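Local coordinates for protein acetylene hydratase Ahy (Pelobacter acetylenicus, PDB 2E7Z) that catalyses the non-redox hydration of acetylene to acetaldehyde, using a tungsten bis(molybdopterin guanine dinucleotide) cofactor and carrying one [4Fe-4S] cluster, at residues A[89-92]-A[93-97]. Sequence-based numbering, arbitrary orientation.
Sequences EKLK and KIIAK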
loop_
_atom_site.group_PDB
_atom_site.type_symbol
_atom_site.label_atom_id
_atom_site.label_comp_id
_atom_site.label_asym_id
_atom_site.label_seq_id
_atom_site.Cartn_x
_atom_site.Cartn_y
_atom_site.Cartn_z
ATOM N N GLU A 89 0.813 -27.640 -15.800
ATOM C CA GLU A 89 0.626 -28.051 -17.182
ATOM C C GLU A 89 0.120 -26.887 -18.048
ATOM O O GLU A 89 0.629 -26.653 -19.144
ATOM C CB GLU A 89 -0.361 -29.214 -17.263
ATOM C CG GLU A 89 -0.670 -29.659 -18.695
ATOM C CD GLU A 89 -1.830 -30.647 -18.766
ATOM O OE1 GLU A 89 -2.573 -30.810 -17.759
ATOM O OE2 GLU A 89 -2.004 -31.258 -19.845
ATOM N N LYS A 90 -0.887 -26.169 -17.546
ATOM C CA LYS A 90 -1.445 -25.054 -18.304
ATOM C C LYS A 90 -0.470 -23.879 -18.414
ATOM O O LYS A 90 -0.347 -23.268 -19.470
ATOM C CB LYS A 90 -2.770 -24.593 -17.701
ATOM C CG LYS A 90 -3.446 -23.498 -18.514
ATOM C CD LYS A 90 -4.975 -23.584 -18.502
ATOM C CE LYS A 90 -5.536 -23.120 -19.844
ATOM N NZ LYS A 90 -7.002 -22.948 -19.849
ATOM N N LEU A 91 0.235 -23.571 -17.326
ATOM C CA LEU A 91 1.230 -22.510 -17.369
ATOM C C LEU A 91 2.360 -22.824 -18.365
ATOM O O LEU A 91 2.819 -21.945 -19.083
ATOM C CB LEU A 91 1.811 -22.303 -15.978
ATOM C CG LEU A 91 2.817 -21.165 -15.825
ATOM C CD1 LEU A 91 2.151 -19.853 -16.178
ATOM C CD2 LEU A 91 3.331 -21.171 -14.396
ATOM N N LYS A 92 2.809 -24.081 -18.403
ATOM C CA LYS A 92 3.831 -24.460 -19.385
ATOM C C LYS A 92 3.364 -24.189 -20.812
ATOM O O LYS A 92 4.125 -23.676 -21.634
ATOM C CB LYS A 92 4.200 -25.943 -19.247
ATOM C CG LYS A 92 5.083 -26.222 -18.054
ATOM C CD LYS A 92 5.183 -27.735 -17.812
ATOM C CE LYS A 92 6.028 -28.024 -16.595
ATOM N NZ LYS A 92 6.108 -29.497 -16.337
ATOM N N LYS A 93 2.118 -24.536 -21.111
ATOM C CA LYS A 93 1.561 -24.289 -22.448
ATOM C C LYS A 93 1.480 -22.799 -22.760
ATOM O O LYS A 93 1.813 -22.365 -23.876
ATOM C CB LYS A 93 0.173 -24.939 -22.600
ATOM C CG LYS A 93 0.220 -26.462 -22.651
ATOM C CD LYS A 93 -1.192 -27.062 -22.575
ATOM C CE LYS A 93 -1.974 -26.884 -23.882
ATOM N NZ LYS A 93 -1.254 -27.484 -25.064
ATOM N N ILE A 94 1.046 -22.021 -21.768
ATOM C CA ILE A 94 0.934 -20.584 -21.936
ATOM C C ILE A 94 2.319 -19.956 -22.193
ATOM O O ILE A 94 2.509 -19.136 -23.120
ATOM C CB ILE A 94 0.210 -19.956 -20.727
ATOM C CG1 ILE A 94 -1.265 -20.377 -20.757
ATOM C CG2 ILE A 94 0.357 -18.428 -20.755
ATOM C CD1 ILE A 94 -1.979 -20.105 -19.437
ATOM N N ILE A 95 3.299 -20.352 -21.384
ATOM C CA ILE A 95 4.664 -19.822 -21.520
ATOM C C ILE A 95 5.312 -20.263 -22.833
ATOM O O ILE A 95 6.030 -19.503 -23.449
ATOM C CB ILE A 95 5.564 -20.192 -20.301
ATOM C CG1 ILE A 95 5.088 -19.422 -19.062
ATOM C CG2 ILE A 95 7.073 -19.940 -20.601
ATOM C CD1 ILE A 95 5.831 -19.852 -17.790
ATOM N N ALA A 96 5.034 -21.481 -23.274
ATOM C CA ALA A 96 5.600 -21.932 -24.556
ATOM C C ALA A 96 5.066 -21.086 -25.710
ATOM O O ALA A 96 5.764 -20.851 -26.684
ATOM C CB ALA A 96 5.274 -23.384 -24.779
ATOM N N LYS A 97 3.810 -20.654 -25.610
ATOM C CA LYS A 97 3.154 -19.918 -26.692
ATOM C C LYS A 97 3.462 -18.430 -26.617
ATOM O O LYS A 97 3.696 -17.784 -27.635
ATOM C CB LYS A 97 1.634 -20.146 -26.654
ATOM C CG LYS A 97 0.840 -19.473 -27.758
ATOM C CD LYS A 97 -0.593 -19.979 -27.763
ATOM C CE LYS A 97 -1.423 -19.325 -28.858
ATOM N NZ LYS A 97 -2.836 -19.854 -28.902
#
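Near the C-terminal end of the amphipathic helix 80-98, Leu91 and Ile95 meet one turn apart, Leu91 with Ile94 on the inner face of the helix and Ile95 at its margin, while four successive i to i+4 backbone hydrogen bonds join residues 89-92 to 93-96. The bond from Ile95 N to Leu91 O is the shortest of the four, at 2.8 Å; that from Lys93 N to Glu89 O is the longest, at 3.3 Å. Ile95 CG1 lies beside its own backbone N (chi1 -69°) and the chain then runs on extended (chi2 174°), which carries CD1 back one turn, to 3.8 Å from Leu91 CG and 4.0 Å from Leu91 CD1. An alanine in place of Ile95 would take away the whole branch beyond CB and would probably leave Leu91 CG and CD1 without their neighbour one turn on. Ile94 repeats the pattern a step round the helix: its CG1 sits 3.3 Å from Lys90 O, and, in the Lys90 conformer given, its CD1 reaches Lys90 CG, 3.8 Å away. Beyond the helix, Leu91 and Ile94 both rest on Ala408 of strand 408-412, and Ile94 also touches Leu435 of strand 435-440, so this face packs on the mixed sheet. In that same conformer Lys90 NZ hydrogen-bonds to Asp434 O, and the extended Lys92 hydrogen-bonds through NZ to Arg501 O. On the outer side, Glu89 OE2 and Lys93 NZ stay 6.5 Å apart, so their opposite charges probably attract only loosely, and cohesion between these turns probably rests mainly on the backbone bonds and the apolar contacts.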